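Local coordinates for alcohol dehydrogenase, zinc-containing (Thermotoga maritima, PDB 3IP1), which catalyses the zinc- and NAD(+)-dependent oxidation of scyllo-inosose to 3-dehydro-scyllo-inosose, probably as a step in myo-inositol breakdown, at residues A[130-134]-A[169-173]; A[49-53]-A[164-168]; A[58-64]-A[99-105]. One frame throughout, in Å; residues are numbered along the deposited sequence.

All three contacts reach the same mixed sheet of the GroES-like domain, but at different depths. Contact 3, largely buried, pairs two of its strands by backbone hydrogen bonds and covers them with aliphatic side chains. Contact 2 lies at the surface, where a loop runs alongside strand 164-168 and is held by a salt bridge and a proline; that strand is the neighbour of 58-64 from contact 3, with Val165 O 2.9 Å from Ile60 N. Contact 1, partly buried, follows directly in sequence: the turn after strand 164-168 carries a lysine and a tyrosine to the metal-binding loop. Ala172 CB of contact 1 also packs 3.8 Å from Ile58 CD1 of contact 3.

Contact 1: A[130-134]-A[169-173]; sequences MLWCG and AKYAW. With CD (cadmium ion), chain E.
Residues 130-134 leave a short strand (130-131) and enter the loop that begins the four-cysteine metal site; residues 169-173 form a 3-10 turn (169-171, with Ala172 N to Ala169 O at 3.0 Å) leading into a strand. The closest CA atoms, those of Leu131 and Tyr171, are 7.2 Å apart, so side chains bridge the gap. Leu131 centres an inverse gamma turn, closed by a weak Trp132 N to Met130 O bond of 3.1 Å. The next two carbonyls, Trp132 O and Cys133 O, accept from the 3-10 segment: Tyr171 (chi1 m) donates from OH to Trp132 O at 2.6 Å, and Lys170, p at chi1 and extended beyond, donates from NZ to Cys133 O at 3.0 Å. Trp132 takes chi1 p, and the edge of Tyr171 meets the face of its five-membered ring in a T-shaped stack, centroids 5.0 Å apart and planes at 82°. Leu131 CD2 sits over a Tyr171 face, 3.9 Å from the ring centroid, while Lys170 CE lies off-centre against the six-membered ring of Trp132, 4.1 Å from its centroid. Trp132 NE1 is satisfied by Glu128. Gly134, at phi 94°, suits a backbone where a CB would jam against the preceding carbonyl. Cys133 SG binds the cadmium ion at 2.5 Å; Cys136, Cys139 and Cys147 complete this site, which also binds zinc. The lysine and tyrosine thus satisfy the carbonyls of Trp132 and Cys133, next to the sulfur that binds the metal.

Contact 2: A[49-53]-A[164-168]; sequences EPRIE and YVKVD
Lys166 anchors the loop 49-53, extended as far as Ile52, to the face of strand 164-168, with the CA atoms of Pro50 and Lys166 6.3 Å apart. Its side chain leaves CB with chi1 t, then folds back through chi2 near -91° and m at chi3 and chi4. This curled path brings NZ to Arg51 O at 2.9 Å and to Glu53 OE2 at 3.0 Å, the latter a salt bridge. A lysine suits the place: its long flexible chain reaches both a carbonyl and a carboxylate. Glu53 (chi1 m, chi2 t) also makes a long pair with Arg51, OE1 to NE 4.0 Å, extending the network. Pro50, C-gamma exo, points toward the strand and lays CG 3.8 Å from Tyr164 CB; the compact, rigid ring packs against the base of the tyrosine side chain, whose chi1 m swings the phenol away. Lys166 NZ has a further salt-bridge partner in Glu57. The loop connects strands 40-47 and 57-66, with Pro50 and Tyr164 resting on Leu3 of strand 3-12 and Ile52 on strands 57-66 and 98-106.

Contact 3: A[58-64]-A[99-105]; sequences IIIKVKA and FSGVVVE
The beta sheet of the GroES-like domain contains this antiparallel pair, strands 58-64 and 99-105, whose segment axes approach to 4.3 Å at 142° between N-to-C directions. Lys61 and Val102 form the central hydrogen-bonded pair: Lys61 N to Val102 O is 2.8 Å, Val102 N to Lys61 O 2.9 Å. A classic beta bulge lies toward each end. In one, Val104 and Glu105 face Ile59, whose O accepts Val104 N at 3.0 Å and, weakly, Glu105 N at 3.4 Å, while Ile59 N reaches Glu105 O at 2.9 Å. In the other, Lys63 N (2.8 Å) and Ala64 N (3.3 Å) share Ser100 O, and Ser100 N returns to Ala64 O at 3.1 Å. Both bulges shift the register by one residue. Gly101, opposite Val62, suits a spot where a CB would clash with Lys61 O and Ile60 CG2. Beta-branched residues suit the extended backbone: Ile60 and Val103 share one face, where Val125 of the next strand packs on both, and Ile59 CG2 meets Val104 CG2 at 3.8 Å. Phe99, which directly follows the metal ligands His97 and Glu98, takes chi1 p, and Ile60 CD1 lies at its ring edge, 3.8 Å from Phe99 CE2.

Contact 1: A[130-134]-A[169-173]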
loop_
_atom_site.group_PDB
_atom_site.type_symbol
_atom_site.label_atom_id
_atom_site.label_comp_id
_atom_site.label_asym_id
_atom_site.label_seq_id
_atom_site.Cartn_x
_atom_site.Cartn_y
_atom_site.Cartn_z
HETATM N N MSE A 130 19.678 9.903 14.524
HETATM C CA MSE A 130 19.878 10.318 13.134
HETATM C C MSE A 130 19.523 11.789 13.029
HETATM O O MSE A 130 18.358 12.144 13.097
HETATM C CB MSE A 130 18.992 9.521 12.168
HETATM C CG MSE A 130 19.099 7.983 12.235
HETATM SE SE MSE A 130 20.788 7.279 11.512
HETATM C CE MSE A 130 20.270 7.271 9.616
ATOM N N LEU A 131 20.520 12.648 12.879
ATOM C CA LEU A 131 20.270 14.076 12.832
ATOM C C LEU A 131 20.068 14.519 11.374
ATOM O O LEU A 131 20.982 15.036 10.727
ATOM C CB LEU A 131 21.370 14.855 13.579
ATOM C CG LEU A 131 21.844 14.209 14.903
ATOM C CD1 LEU A 131 23.066 14.920 15.467
ATOM C CD2 LEU A 131 20.717 14.068 15.980
ATOM N N TRP A 132 18.860 14.256 10.862
ATOM C CA TRP A 132 18.447 14.605 9.491
ATOM C C TRP A 132 18.317 16.124 9.299
ATOM O O TRP A 132 17.998 16.859 10.240
ATOM C CB TRP A 132 17.119 13.915 9.142
ATOM C CG TRP A 132 16.121 13.914 10.282
ATOM C CD1 TRP A 132 15.970 12.947 11.224
ATOM C CD2 TRP A 132 15.153 14.932 10.592
ATOM N NE1 TRP A 132 14.965 13.291 12.109
ATOM C CE2 TRP A 132 14.448 14.503 11.741
ATOM C CE3 TRP A 132 14.802 16.157 10.002
ATOM C CZ2 TRP A 132 13.432 15.259 12.325
ATOM C CZ3 TRP A 132 13.765 16.903 10.579
ATOM C CH2 TRP A 132 13.102 16.447 11.724
ATOM N N CYS A 133 18.597 16.599 8.088
ATOM C CA CYS A 133 18.663 18.051 7.833
ATOM C C CYS A 133 17.269 18.668 7.705
ATOM O O CYS A 133 17.044 19.790 8.141
ATOM C CB CYS A 133 19.552 18.374 6.613
ATOM S SG CYS A 133 18.856 18.035 4.934
ATOM N N GLY A 134 16.321 17.933 7.131
ATOM C CA GLY A 134 14.982 18.457 6.965
ATOM C C GLY A 134 14.735 19.110 5.622
ATOM O O GLY A 134 13.597 19.400 5.305
ATOM N N ALA A 169 15.472 20.781 18.968
ATOM C CA ALA A 169 14.157 20.398 19.470
ATOM C C ALA A 169 13.461 19.405 18.559
ATOM O O ALA A 169 12.704 18.554 19.025
ATOM C CB ALA A 169 13.269 21.641 19.681
ATOM N N LYS A 170 13.738 19.514 17.264
ATOM C CA LYS A 170 13.082 18.691 16.266
ATOM C C LYS A 170 13.482 17.211 16.346
ATOM O O LYS A 170 12.823 16.370 15.728
ATOM C CB LYS A 170 13.311 19.254 14.855
ATOM C CG LYS A 170 14.629 18.834 14.206
ATOM C CD LYS A 170 14.957 19.707 12.995
ATOM C CE LYS A 170 16.138 19.132 12.242
ATOM N NZ LYS A 170 16.449 19.970 11.060
ATOM N N TYR A 171 14.528 16.886 17.117
ATOM C CA TYR A 171 14.858 15.466 17.387
ATOM C C TYR A 171 14.287 14.908 18.683
ATOM O O TYR A 171 14.322 13.696 18.895
ATOM C CB TYR A 171 16.371 15.206 17.345
ATOM C CG TYR A 171 17.033 15.768 16.123
ATOM C CD1 TYR A 171 16.653 15.341 14.846
ATOM C CD2 TYR A 171 18.042 16.727 16.231
ATOM C CE1 TYR A 171 17.254 15.868 13.709
ATOM C CE2 TYR A 171 18.656 17.265 15.091
ATOM C CZ TYR A 171 18.258 16.811 13.834
ATOM O OH TYR A 171 18.834 17.317 12.684
ATOM N N ALA A 172 13.783 15.778 19.558
ATOM C CA ALA A 172 13.305 15.330 20.878
ATOM C C ALA A 172 11.811 14.960 20.876
ATOM O O ALA A 172 11.031 15.576 20.160
ATOM C CB ALA A 172 13.597 16.403 21.942
ATOM N N TRP A 173 11.452 13.948 21.669
ATOM C CA TRP A 173 10.082 13.451 21.799
ATOM C C TRP A 173 9.707 13.339 23.275
ATOM O O TRP A 173 10.483 12.847 24.095
ATOM C CB TRP A 173 9.948 12.068 21.141
ATOM C CG TRP A 173 10.077 12.111 19.647
ATOM C CD1 TRP A 173 11.204 11.882 18.910
ATOM C CD2 TRP A 173 9.036 12.421 18.709
ATOM N NE1 TRP A 173 10.926 12.024 17.567
ATOM C CE2 TRP A 173 9.603 12.349 17.418
ATOM C CE3 TRP A 173 7.676 12.749 18.838
ATOM C CZ2 TRP A 173 8.859 12.585 16.256
ATOM C CZ3 TRP A 173 6.936 12.995 17.679
ATOM C CH2 TRP A 173 7.532 12.900 16.407
HETATM CD CD CD E . 18.137 15.626 4.829
#

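Contact 2: A[49-53]-A[164-168]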
loop_
_atom_site.group_PDB
_atom_site.type_symbol
_atom_site.label_atom_id
_atom_site.label_comp_id
_atom_site.label_asym_id
_atom_site.label_seq_id
_atom_site.Cartn_x
_atom_site.Cartn_y
_atom_site.Cartn_z
ATOM N N GLU A 49 30.640 23.849 29.072
ATOM C CA GLU A 49 29.202 23.896 29.303
ATOM C C GLU A 49 28.468 23.980 27.974
ATOM O O GLU A 49 28.926 24.677 27.063
ATOM C CB GLU A 49 28.840 25.098 30.169
ATOM C CG GLU A 49 29.589 25.123 31.470
ATOM C CD GLU A 49 28.670 25.091 32.650
ATOM O OE1 GLU A 49 27.483 24.730 32.466
ATOM O OE2 GLU A 49 29.139 25.422 33.760
ATOM N N PRO A 50 27.342 23.257 27.846
ATOM C CA PRO A 50 26.601 23.323 26.581
ATOM C C PRO A 50 25.995 24.708 26.369
ATOM O O PRO A 50 25.785 25.444 27.335
ATOM C CB PRO A 50 25.512 22.252 26.743
ATOM C CG PRO A 50 26.028 21.338 27.815
ATOM C CD PRO A 50 26.799 22.226 28.749
ATOM N N ARG A 51 25.750 25.060 25.109
ATOM C CA ARG A 51 25.230 26.377 24.757
ATOM C C ARG A 51 24.124 26.266 23.733
ATOM O O ARG A 51 24.233 25.500 22.770
ATOM C CB ARG A 51 26.323 27.255 24.150
ATOM C CG ARG A 51 27.486 27.558 25.050
ATOM C CD ARG A 51 28.665 28.069 24.226
ATOM N NE ARG A 51 28.337 29.320 23.550
ATOM C CZ ARG A 51 28.438 30.528 24.106
ATOM N NH1 ARG A 51 28.881 30.666 25.355
ATOM N NH2 ARG A 51 28.104 31.600 23.404
ATOM N N ILE A 52 23.063 27.038 23.953
ATOM C CA ILE A 52 22.042 27.269 22.951
ATOM C C ILE A 52 22.632 28.251 21.942
ATOM O O ILE A 52 22.924 29.390 22.278
ATOM C CB ILE A 52 20.752 27.871 23.564
ATOM C CG1 ILE A 52 20.182 26.978 24.686
ATOM C CG2 ILE A 52 19.723 28.183 22.463
ATOM C CD1 ILE A 52 19.688 25.602 24.238
ATOM N N GLU A 53 22.821 27.792 20.717
ATOM C CA GLU A 53 23.441 28.609 19.687
ATOM C C GLU A 53 22.492 28.902 18.543
ATOM O O GLU A 53 22.713 29.838 17.775
ATOM C CB GLU A 53 24.677 27.904 19.147
ATOM C CG GLU A 53 25.867 28.049 20.061
ATOM C CD GLU A 53 26.855 26.924 19.894
ATOM O OE1 GLU A 53 28.039 27.150 20.222
ATOM O OE2 GLU A 53 26.449 25.821 19.439
ATOM N N TYR A 164 25.033 16.576 30.599
ATOM C CA TYR A 164 24.130 17.364 29.754
ATOM C C TYR A 164 24.413 17.082 28.271
ATOM O O TYR A 164 25.549 16.773 27.895
ATOM C CB TYR A 164 24.233 18.884 30.056
ATOM C CG TYR A 164 23.867 19.249 31.495
ATOM C CD1 TYR A 164 24.821 19.191 32.505
ATOM C CD2 TYR A 164 22.554 19.605 31.848
ATOM C CE1 TYR A 164 24.504 19.491 33.810
ATOM C CE2 TYR A 164 22.228 19.911 33.163
ATOM C CZ TYR A 164 23.216 19.854 34.140
ATOM O OH TYR A 164 22.934 20.149 35.460
ATOM N N VAL A 165 23.376 17.173 27.443
ATOM C CA VAL A 165 23.521 17.066 25.989
ATOM C C VAL A 165 22.678 18.126 25.296
ATOM O O VAL A 165 21.561 18.430 25.705
ATOM C CB VAL A 165 23.163 15.635 25.457
ATOM C CG1 VAL A 165 21.663 15.361 25.544
ATOM C CG2 VAL A 165 23.658 15.452 24.024
ATOM N N LYS A 166 23.224 18.706 24.243
ATOM C CA LYS A 166 22.483 19.678 23.492
ATOM C C LYS A 166 21.998 19.023 22.187
ATOM O O LYS A 166 22.770 18.373 21.502
ATOM C CB LYS A 166 23.370 20.901 23.260
ATOM C CG LYS A 166 22.740 22.071 22.571
ATOM C CD LYS A 166 22.933 21.960 21.063
ATOM C CE LYS A 166 24.349 22.313 20.628
ATOM N NZ LYS A 166 24.490 23.787 20.505
ATOM N N VAL A 167 20.711 19.178 21.868
ATOM C CA VAL A 167 20.160 18.727 20.586
ATOM C C VAL A 167 19.134 19.734 20.071
ATOM O O VAL A 167 18.533 20.478 20.855
ATOM C CB VAL A 167 19.453 17.328 20.678
ATOM C CG1 VAL A 167 20.395 16.260 21.133
ATOM C CG2 VAL A 167 18.253 17.382 21.617
ATOM N N ASP A 168 18.891 19.721 18.763
ATOM C CA ASP A 168 17.755 20.455 18.215
ATOM C C ASP A 168 16.421 19.887 18.694
ATOM O O ASP A 168 16.255 18.675 18.790
ATOM C CB ASP A 168 17.771 20.462 16.697
ATOM C CG ASP A 168 16.854 21.523 16.127
ATOM O OD1 ASP A 168 15.611 21.375 16.200
ATOM O OD2 ASP A 168 17.388 22.524 15.618
#

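Contact 3: A[58-64]-A[99-105]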
loop_
_atom_site.group_PDB
_atom_site.type_symbol
_atom_site.label_atom_id
_atom_site.label_comp_id
_atom_site.label_asym_id
_atom_site.label_seq_id
_atom_site.Cartn_x
_atom_site.Cartn_y
_atom_site.Cartn_z
ATOM N N ILE A 58 17.709 22.749 22.449
ATOM C CA ILE A 58 17.465 22.518 23.872
ATOM C C ILE A 58 18.678 21.825 24.475
ATOM O O ILE A 58 19.465 21.195 23.769
ATOM C CB ILE A 58 16.226 21.598 24.134
ATOM C CG1 ILE A 58 16.455 20.195 23.516
ATOM C CG2 ILE A 58 14.943 22.267 23.603
ATOM C CD1 ILE A 58 15.374 19.129 23.810
ATOM N N ILE A 59 18.799 21.942 25.787
ATOM C CA ILE A 59 19.814 21.252 26.559
ATOM C C ILE A 59 19.041 20.343 27.485
ATOM O O ILE A 59 18.075 20.766 28.126
ATOM C CB ILE A 59 20.684 22.259 27.374
ATOM C CG1 ILE A 59 21.539 23.111 26.418
ATOM C CG2 ILE A 59 21.602 21.538 28.369
ATOM C CD1 ILE A 59 22.119 24.378 27.089
ATOM N N ILE A 60 19.479 19.092 27.537
ATOM C CA ILE A 60 18.853 18.055 28.322
ATOM C C ILE A 60 19.808 17.588 29.423
ATOM O O ILE A 60 20.981 17.347 29.172
ATOM C CB ILE A 60 18.513 16.853 27.414
ATOM C CG1 ILE A 60 17.549 17.279 26.288
ATOM C CG2 ILE A 60 17.953 15.686 28.242
ATOM C CD1 ILE A 60 17.490 16.271 25.099
ATOM N N LYS A 61 19.312 17.469 30.642
ATOM C CA LYS A 61 20.075 16.865 31.715
ATOM C C LYS A 61 19.857 15.373 31.577
ATOM O O LYS A 61 18.722 14.903 31.741
ATOM C CB LYS A 61 19.538 17.382 33.046
ATOM C CG LYS A 61 20.168 16.848 34.314
ATOM C CD LYS A 61 19.625 17.694 35.492
ATOM C CE LYS A 61 19.947 17.100 36.859
ATOM N NZ LYS A 61 21.382 16.709 36.967
ATOM N N VAL A 62 20.920 14.632 31.240
ATOM C CA VAL A 62 20.784 13.192 30.957
ATOM C C VAL A 62 20.415 12.408 32.212
ATOM O O VAL A 62 21.003 12.586 33.283
ATOM C CB VAL A 62 22.068 12.576 30.297
ATOM C CG1 VAL A 62 21.857 11.114 29.908
ATOM C CG2 VAL A 62 22.525 13.388 29.081
ATOM N N LYS A 63 19.430 11.533 32.085
ATOM C CA LYS A 63 19.121 10.611 33.163
ATOM C C LYS A 63 19.641 9.207 32.893
ATOM O O LYS A 63 20.136 8.546 33.799
ATOM C CB LYS A 63 17.622 10.576 33.404
ATOM C CG LYS A 63 17.088 11.789 34.124
ATOM C CD LYS A 63 17.118 11.585 35.635
ATOM C CE LYS A 63 18.223 12.413 36.285
ATOM N NZ LYS A 63 18.178 12.358 37.794
ATOM N N ALA A 64 19.524 8.738 31.654
ATOM C CA ALA A 64 19.975 7.390 31.333
ATOM C C ALA A 64 20.497 7.333 29.912
ATOM O O ALA A 64 20.027 8.075 29.050
ATOM C CB ALA A 64 18.842 6.365 31.547
ATOM N N PHE A 99 19.251 7.471 24.788
ATOM C CA PHE A 99 19.163 8.234 26.026
ATOM C C PHE A 99 17.829 8.904 26.296
ATOM O O PHE A 99 17.018 9.100 25.385
ATOM C CB PHE A 99 20.267 9.291 26.054
ATOM C CG PHE A 99 19.908 10.560 25.322
ATOM C CD1 PHE A 99 19.974 10.619 23.938
ATOM C CD2 PHE A 99 19.514 11.691 26.030
ATOM C CE1 PHE A 99 19.647 11.794 23.255
ATOM C CE2 PHE A 99 19.184 12.872 25.375
ATOM C CZ PHE A 99 19.243 12.930 23.975
ATOM N N SER A 100 17.653 9.293 27.562
ATOM C CA SER A 100 16.550 10.136 28.006
ATOM C C SER A 100 17.041 11.083 29.123
ATOM O O SER A 100 18.160 10.936 29.654
ATOM C CB SER A 100 15.416 9.284 28.535
ATOM O OG SER A 100 15.913 8.542 29.641
ATOM N N GLY A 101 16.210 12.062 29.467
ATOM C CA GLY A 101 16.584 13.053 30.460
ATOM C C GLY A 101 15.518 14.119 30.576
ATOM O O GLY A 101 14.391 13.928 30.124
ATOM N N VAL A 102 15.853 15.237 31.207
ATOM C CA VAL A 102 14.870 16.301 31.377
ATOM C C VAL A 102 15.380 17.600 30.750
ATOM O O VAL A 102 16.585 17.903 30.805
ATOM C CB VAL A 102 14.430 16.477 32.872
ATOM C CG1 VAL A 102 13.964 15.147 33.453
ATOM C CG2 VAL A 102 15.546 17.029 33.714
ATOM N N VAL A 103 14.475 18.347 30.132
ATOM C CA VAL A 103 14.830 19.633 29.551
ATOM C C VAL A 103 15.199 20.615 30.665
ATOM O O VAL A 103 14.439 20.798 31.620
ATOM C CB VAL A 103 13.701 20.209 28.644
ATOM C CG1 VAL A 103 14.168 21.493 27.982
ATOM C CG2 VAL A 103 13.307 19.173 27.555
ATOM N N VAL A 104 16.378 21.218 30.553
ATOM C CA VAL A 104 16.797 22.233 31.521
ATOM C C VAL A 104 16.922 23.610 30.892
ATOM O O VAL A 104 17.036 24.592 31.591
ATOM C CB VAL A 104 18.105 21.876 32.317
ATOM C CG1 VAL A 104 17.892 20.641 33.185
ATOM C CG2 VAL A 104 19.327 21.750 31.387
ATOM N N GLU A 105 16.916 23.672 29.570
ATOM C CA GLU A 105 16.906 24.927 28.882
ATOM C C GLU A 105 16.401 24.701 27.456
ATOM O O GLU A 105 16.709 23.684 26.850
ATOM C CB GLU A 105 18.313 25.524 28.868
ATOM C CG GLU A 105 18.364 26.873 28.186
ATOM C CD GLU A 105 19.610 27.679 28.491
ATOM O OE1 GLU A 105 19.543 28.924 28.321
ATOM O OE2 GLU A 105 20.643 27.086 28.881
#